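Local coordinates for 3-oxoacyl-[acyl-carrier protein] synthase (Thermus thermophilus, PDB 1UB7) that probably catalyses the first condensation of fatty acid synthesis, joining acetyl-CoA and malonyl-ACP into 3-oxobutanoyl-ACP, and works as a homodimer, at residues T36-R41 with A152-D157; V72-V77 with Q130-V135; V244-N249 with L303-A308. All coordinates share one frame; numbering follows the deposited sequence.

Overall arrangement
The three contacts belong to a thiolase-like fold: contacts 2 and 3 lie in its two larger sheets, and contact 1 joins strand 40-43 of a small two-stranded sheet to the loop between helix 149-152 and strand 158-165. Contact 2 pairs strands 72-78 and 131-138, whereas contact 3 pairs strands 242-245 and 300-307; their centres lie about 22 Å apart. The centres of contacts 1 and 3 are about 14 Å apart, and the two touch through T36 and N249. Along the chain, contact 2 is nested inside the loop closed by contact 1, and contact 3 follows. Contact 3 holds the predicted active-site residue H246, contact 1 lies beside it through F155, and contact 2 is away from the site.

Contact 1 (T36-R41 with A152-D157)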
# COMPACT_ATOMS: atom_id res chain seq x y z
N THR A 36 -21.68 -9.18 -19.52
CA THR A 36 -21.15 -8.36 -18.42
C THR A 36 -22.18 -7.40 -17.82
O THR A 36 -22.09 -7.02 -16.65
CB THR A 36 -20.00 -7.52 -18.92
OG1 THR A 36 -20.49 -6.56 -19.86
CG2 THR A 36 -18.97 -8.40 -19.60
N GLY A 37 -23.15 -7.00 -18.65
CA GLY A 37 -24.19 -6.09 -18.20
C GLY A 37 -23.80 -4.66 -18.46
O GLY A 37 -24.57 -3.73 -18.22
N ILE A 38 -22.59 -4.46 -18.98
CA ILE A 38 -22.10 -3.11 -19.24
C ILE A 38 -22.56 -2.51 -20.57
O ILE A 38 -22.51 -3.17 -21.61
CB ILE A 38 -20.56 -3.08 -19.19
CG1 ILE A 38 -20.10 -3.70 -17.87
CG2 ILE A 38 -20.06 -1.66 -19.31
CD1 ILE A 38 -18.62 -4.00 -17.81
N LYS A 39 -23.01 -1.26 -20.50
CA LYS A 39 -23.49 -0.52 -21.67
C LYS A 39 -22.51 0.58 -22.05
O LYS A 39 -22.26 0.82 -23.23
CB LYS A 39 -24.87 0.09 -21.39
CG LYS A 39 -25.98 -0.93 -21.22
CD LYS A 39 -27.30 -0.27 -20.82
CE LYS A 39 -28.41 -1.30 -20.66
NZ LYS A 39 -29.68 -0.67 -20.21
N GLU A 40 -21.96 1.27 -21.05
CA GLU A 40 -20.98 2.33 -21.29
C GLU A 40 -20.02 2.38 -20.12
O GLU A 40 -20.30 1.81 -19.06
CB GLU A 40 -21.64 3.72 -21.38
CG GLU A 40 -23.01 3.81 -22.03
CD GLU A 40 -23.53 5.25 -22.06
OE1 GLU A 40 -23.43 5.94 -21.02
OE2 GLU A 40 -24.04 5.68 -23.12
N ARG A 41 -18.90 3.07 -20.31
CA ARG A 41 -17.90 3.27 -19.28
C ARG A 41 -17.19 4.59 -19.58
O ARG A 41 -17.22 5.07 -20.72
CB ARG A 41 -16.88 2.11 -19.25
CG ARG A 41 -15.86 2.08 -20.39
CD ARG A 41 -16.04 0.83 -21.22
NE ARG A 41 -17.34 0.86 -21.89
CZ ARG A 41 -18.04 -0.22 -22.24
NH1 ARG A 41 -17.58 -1.44 -21.98
NH2 ARG A 41 -19.21 -0.06 -22.84
N ALA A 152 -10.74 -5.12 -22.63
CA ALA A 152 -11.24 -3.87 -23.20
C ALA A 152 -12.65 -3.41 -22.81
O ALA A 152 -12.85 -2.26 -22.43
CB ALA A 152 -11.12 -3.93 -24.73
N VAL A 153 -13.62 -4.30 -22.91
CA VAL A 153 -15.00 -3.94 -22.61
C VAL A 153 -15.36 -3.97 -21.12
O VAL A 153 -16.45 -3.52 -20.74
CB VAL A 153 -15.97 -4.88 -23.36
CG1 VAL A 153 -15.64 -4.87 -24.86
CG2 VAL A 153 -15.86 -6.30 -22.81
N LEU A 154 -14.46 -4.48 -20.29
CA LEU A 154 -14.74 -4.61 -18.86
C LEU A 154 -14.41 -3.44 -17.95
O LEU A 154 -15.16 -3.14 -17.03
CB LEU A 154 -14.01 -5.82 -18.29
CG LEU A 154 -14.47 -7.22 -18.70
CD1 LEU A 154 -13.56 -8.24 -18.02
CD2 LEU A 154 -15.93 -7.44 -18.30
N PHE A 155 -13.30 -2.77 -18.20
CA PHE A 155 -12.90 -1.73 -17.29
C PHE A 155 -13.20 -0.28 -17.65
O PHE A 155 -13.13 0.13 -18.81
CB PHE A 155 -11.40 -1.92 -16.99
CG PHE A 155 -11.05 -3.32 -16.52
CD1 PHE A 155 -11.59 -3.83 -15.33
CD2 PHE A 155 -10.21 -4.14 -17.26
CE1 PHE A 155 -11.29 -5.13 -14.89
CE2 PHE A 155 -9.90 -5.44 -16.83
CZ PHE A 155 -10.45 -5.94 -15.64
N GLY A 156 -13.54 0.48 -16.61
CA GLY A 156 -13.83 1.90 -16.73
C GLY A 156 -12.98 2.64 -15.69
O GLY A 156 -12.64 2.06 -14.66
N ASP A 157 -12.64 3.90 -15.95
CA ASP A 157 -11.82 4.71 -15.04
C ASP A 157 -12.65 5.44 -14.00
O ASP A 157 -13.81 5.78 -14.24
CB ASP A 157 -11.01 5.75 -15.83
CG ASP A 157 -10.05 5.12 -16.83
OD1 ASP A 157 -9.52 4.01 -16.55
OD2 ASP A 157 -9.82 5.74 -17.89
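R41 turns its guanidinium toward the backbone of V153, and its NH1 comes 2.7 Å from V153 O near the plane of the group. The chain bends to get there: CG sits between the backbone N and the carbonyl carbon (chi1 74°), and further turns at chi2 and chi3 fold the head back along its own segment. I38 CG2 lies 3.5 Å above one guanidinium face, displaced toward the rim. The other nitrogens are held by strand 14-17 and helix 18-22, NE by M16 O and NH2 by N18 OD1, which fixes the rotation of the flat group. R41 CG passes 3.7 Å from F155 O, and R41 CB faces G156 CA at 4.0 Å; a side chain on G156 would point into that same place. At the other end T36 and L154 cross obliquely, T36 CG2 meeting L154 CD2 at a tight 3.4 Å. I38 CD1 fits between these two zones, 3.6 Å from L154 O. T36 OG1 accepts from I38 N (3.1 Å, 167° at the hydrogen), which makes an ST turn just after helix 29-35; the same hydroxyl is hydrogen-bonded to I32 O. The arrangement is a buried junction between the turn leading into strand 40-43 and the loop before strand 158-165, beside the predicted active site of this FabH-family enzyme, with the F155 side chain about 4 Å from that of N276.

Contact 2 (V72-V77 with Q130-V135)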
# COMPACT_ATOMS: atom_id res chain seq x y z
N VAL A 72 -7.81 15.86 9.13
CA VAL A 72 -7.32 14.68 8.44
C VAL A 72 -5.80 14.55 8.58
O VAL A 72 -5.05 15.40 8.10
CB VAL A 72 -7.72 14.74 6.95
CG1 VAL A 72 -6.83 13.81 6.11
CG2 VAL A 72 -9.18 14.35 6.81
N ASP A 73 -5.36 13.47 9.23
CA ASP A 73 -3.93 13.25 9.43
C ASP A 73 -3.36 12.17 8.53
O ASP A 73 -2.18 11.85 8.64
CB ASP A 73 -3.61 12.83 10.86
CG ASP A 73 -4.27 13.70 11.88
OD1 ASP A 73 -4.25 14.94 11.72
OD2 ASP A 73 -4.80 13.13 12.86
N ALA A 74 -4.18 11.59 7.66
CA ALA A 74 -3.65 10.52 6.82
C ALA A 74 -4.39 10.34 5.52
O ALA A 74 -5.62 10.40 5.47
CB ALA A 74 -3.64 9.18 7.59
N VAL A 75 -3.62 10.09 4.47
CA VAL A 75 -4.20 9.84 3.18
C VAL A 75 -3.73 8.48 2.70
O VAL A 75 -2.53 8.20 2.63
CB VAL A 75 -3.77 10.89 2.15
CG1 VAL A 75 -4.51 10.67 0.83
CG2 VAL A 75 -4.03 12.26 2.71
N ILE A 76 -4.70 7.62 2.41
CA ILE A 76 -4.42 6.29 1.90
C ILE A 76 -5.09 6.21 0.53
O ILE A 76 -6.31 6.42 0.42
CB ILE A 76 -5.05 5.18 2.74
CG1 ILE A 76 -4.51 5.19 4.17
CG2 ILE A 76 -4.74 3.85 2.08
CD1 ILE A 76 -5.22 4.16 5.11
N VAL A 77 -4.30 5.93 -0.50
CA VAL A 77 -4.89 5.80 -1.83
C VAL A 77 -4.90 4.32 -2.24
O VAL A 77 -3.85 3.71 -2.44
CB VAL A 77 -4.11 6.60 -2.90
CG1 VAL A 77 -4.54 6.17 -4.30
CG2 VAL A 77 -4.36 8.11 -2.73
N GLN A 130 -6.66 11.14 13.55
CA GLN A 130 -7.97 11.62 13.99
C GLN A 130 -8.99 11.26 12.91
O GLN A 130 -10.07 10.74 13.19
CB GLN A 130 -7.96 13.14 14.18
CG GLN A 130 -9.35 13.72 14.39
CD GLN A 130 -9.38 15.26 14.36
OE1 GLN A 130 -10.46 15.86 14.42
NE2 GLN A 130 -8.21 15.89 14.26
N LYS A 131 -8.62 11.55 11.66
CA LYS A 131 -9.45 11.27 10.51
C LYS A 131 -8.52 10.80 9.41
O LYS A 131 -7.34 11.16 9.39
CB LYS A 131 -10.19 12.52 10.04
CG LYS A 131 -11.26 13.03 10.99
CD LYS A 131 -11.73 14.40 10.51
CE LYS A 131 -12.94 14.93 11.28
NZ LYS A 131 -13.26 16.31 10.78
N VAL A 132 -9.05 10.00 8.50
CA VAL A 132 -8.26 9.48 7.41
C VAL A 132 -8.98 9.66 6.09
O VAL A 132 -10.17 9.37 6.01
CB VAL A 132 -7.99 7.95 7.58
CG1 VAL A 132 -7.17 7.43 6.40
CG2 VAL A 132 -7.25 7.70 8.86
N LEU A 133 -8.27 10.13 5.07
CA LEU A 133 -8.86 10.29 3.76
C LEU A 133 -8.55 9.01 3.01
O LEU A 133 -7.40 8.76 2.67
CB LEU A 133 -8.26 11.49 3.00
CG LEU A 133 -8.75 11.72 1.55
CD1 LEU A 133 -10.25 12.03 1.52
CD2 LEU A 133 -7.98 12.86 0.92
N ALA A 134 -9.57 8.19 2.76
CA ALA A 134 -9.40 6.92 2.06
C ALA A 134 -9.88 7.05 0.61
O ALA A 134 -11.07 7.22 0.35
CB ALA A 134 -10.17 5.82 2.80
N VAL A 135 -8.96 6.96 -0.34
CA VAL A 135 -9.32 7.12 -1.75
C VAL A 135 -9.22 5.83 -2.55
O VAL A 135 -8.28 5.06 -2.38
CB VAL A 135 -8.40 8.17 -2.41
CG1 VAL A 135 -8.69 8.26 -3.91
CG2 VAL A 135 -8.57 9.52 -1.74
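Strands 72-77 and 131-135 run parallel, their axes 4.7 Å apart at closest approach and 18° from aligned, as neighbours in the five-stranded mixed sheet of the thiolase-like fold. The ladder is regular from the V75-L133 pair onward: L133 N gives to A74 O, I76 N to L133 O, and V135 N to I76 O, the last at 2.8 Å and 178°. On one face V75 and L133 lie side by side and point the same way, with V75 CG1 4.1 Å from L133 CD2; V77 and V135 repeat this pattern, and helix 89-96 packs over V75, V77 and L133. On the other face I76 CD1 reaches across to V132 CG1 at 4.0 Å, beneath helix 112-125. At the entrance to the ladder, D73 N bonds K131 O, while the D73 carboxylate reaches back to Q130, just before the second strand, where OD2 takes the Q130 N-H at 2.8 Å. An alanine at D73 would probably leave Q130 N without this acceptor and the start of that strand less firmly held. The Q130 N-H meets D73 OD2 on its anti side, 29° out of the carboxylate plane.

Contact 3 (V244-N249 with L303-A308); sequences VPHQAN and LVSFGA
The parallel pairing of strand 242-245 with strand 300-307, at the edge of the four-stranded sheet within this chain, delivers H246, a predicted active-site residue, from the end of its strand. V304 N donates to V244 O at 3.2 Å with a bend to 143°, and H246 N makes a weak bond to V304 O. V244 and L303 lie side by side on one face, V244 CB 3.8 Å from L303 CD2, while on the other P245 CB meets V304 CG1. Past the pairing the segment leaves the strand. H246 CG stands anti to the backbone N (chi1 174°), which carries the imidazole along the partner strand past S305 toward F306. There H246 ND1 lies 3.8 Å above one face of the F306 ring, toward its rim, with the ring planes turned 57° to each other. The same ND1 gives a weak bond to F306 O at 3.3 Å. A248 CB comes to 3.4 Å from F306 CZ and also lies over a face of the H246 imidazole near its rim, so the two rings and this methyl pack together. Q247 NE2 bonds back to P245 O at 2.9 Å, from above the carbonyl plane, and its amide is held further by A268, N270 and V271; this fastens the turn that carries H246. H246 NE2 is bonded to N276 OD1, so both ring nitrogens have partners. The NE2 bond, the weaker ND1 bond and the ring contacts together are consistent with an imidazole held in a defined orientation beside N276, also a predicted active-site residue.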
# COMPACT_ATOMS: atom_id res chain seq x y z
N VAL A 244 -23.92 -3.15 -1.30
CA VAL A 244 -23.13 -2.47 -2.31
C VAL A 244 -21.94 -3.33 -2.62
O VAL A 244 -20.97 -3.42 -1.85
CB VAL A 244 -22.67 -1.09 -1.82
CG1 VAL A 244 -22.19 -0.25 -2.99
CG2 VAL A 244 -23.81 -0.39 -1.09
N PRO A 245 -22.00 -4.03 -3.76
CA PRO A 245 -20.92 -4.92 -4.19
C PRO A 245 -19.99 -4.28 -5.18
O PRO A 245 -20.29 -3.24 -5.77
CB PRO A 245 -21.68 -6.06 -4.83
CG PRO A 245 -22.76 -5.30 -5.57
CD PRO A 245 -23.25 -4.33 -4.50
N HIS A 246 -18.83 -4.91 -5.37
CA HIS A 246 -17.88 -4.44 -6.35
C HIS A 246 -18.66 -4.50 -7.67
O HIS A 246 -19.39 -5.45 -7.91
CB HIS A 246 -16.69 -5.41 -6.42
CG HIS A 246 -15.71 -5.10 -7.50
ND1 HIS A 246 -14.86 -6.05 -8.03
CD2 HIS A 246 -15.43 -3.94 -8.14
CE1 HIS A 246 -14.10 -5.49 -8.95
NE2 HIS A 246 -14.42 -4.21 -9.04
N GLN A 247 -18.53 -3.48 -8.51
CA GLN A 247 -19.24 -3.46 -9.78
C GLN A 247 -18.36 -4.01 -10.89
O GLN A 247 -17.83 -3.26 -11.70
CB GLN A 247 -19.66 -2.03 -10.15
CG GLN A 247 -20.53 -1.36 -9.11
CD GLN A 247 -21.89 -1.99 -8.98
OE1 GLN A 247 -22.69 -1.95 -9.91
NE2 GLN A 247 -22.16 -2.59 -7.83
N ALA A 248 -18.20 -5.33 -10.91
CA ALA A 248 -17.36 -5.96 -11.93
C ALA A 248 -18.19 -6.60 -13.05
O ALA A 248 -17.88 -6.46 -14.23
CB ALA A 248 -16.47 -7.01 -11.28
N ASN A 249 -19.25 -7.30 -12.65
CA ASN A 249 -20.11 -7.99 -13.60
C ASN A 249 -21.53 -8.17 -13.05
O ASN A 249 -21.72 -8.64 -11.92
CB ASN A 249 -19.49 -9.35 -13.94
CG ASN A 249 -20.40 -10.22 -14.78
OD1 ASN A 249 -21.34 -10.83 -14.26
ND2 ASN A 249 -20.13 -10.28 -16.07
N LEU A 303 -20.81 -3.65 2.31
CA LEU A 303 -19.88 -3.46 1.21
C LEU A 303 -19.15 -4.79 1.05
O LEU A 303 -18.82 -5.44 2.05
CB LEU A 303 -18.86 -2.36 1.54
CG LEU A 303 -19.38 -1.02 2.07
CD1 LEU A 303 -18.20 -0.12 2.42
CD2 LEU A 303 -20.26 -0.35 1.02
N VAL A 304 -18.90 -5.19 -0.19
CA VAL A 304 -18.22 -6.44 -0.43
C VAL A 304 -17.50 -6.37 -1.77
O VAL A 304 -18.01 -5.77 -2.72
CB VAL A 304 -19.24 -7.63 -0.42
CG1 VAL A 304 -20.28 -7.45 -1.51
CG2 VAL A 304 -18.51 -8.96 -0.60
N SER A 305 -16.30 -6.95 -1.85
CA SER A 305 -15.52 -6.93 -3.08
C SER A 305 -14.57 -8.12 -3.19
O SER A 305 -14.20 -8.74 -2.20
CB SER A 305 -14.72 -5.62 -3.20
OG SER A 305 -13.94 -5.58 -4.38
N PHE A 306 -14.18 -8.43 -4.43
CA PHE A 306 -13.30 -9.54 -4.74
C PHE A 306 -12.37 -9.01 -5.83
O PHE A 306 -12.70 -8.02 -6.47
CB PHE A 306 -14.10 -10.70 -5.34
CG PHE A 306 -14.82 -10.34 -6.62
CD1 PHE A 306 -16.11 -9.78 -6.58
CD2 PHE A 306 -14.19 -10.48 -7.86
CE1 PHE A 306 -16.76 -9.37 -7.77
CE2 PHE A 306 -14.83 -10.07 -9.05
CZ PHE A 306 -16.12 -9.51 -9.00
N GLY A 307 -11.25 -9.68 -6.05
CA GLY A 307 -10.35 -9.21 -7.09
C GLY A 307 -9.01 -9.92 -7.14
O GLY A 307 -8.84 -11.00 -6.54
N ALA A 308 -8.06 -9.31 -7.84
CA ALA A 308 -6.72 -9.88 -7.99
C ALA A 308 -6.06 -10.07 -6.63
O ALA A 308 -6.27 -9.28 -5.69
CB ALA A 308 -5.85 -9.01 -8.87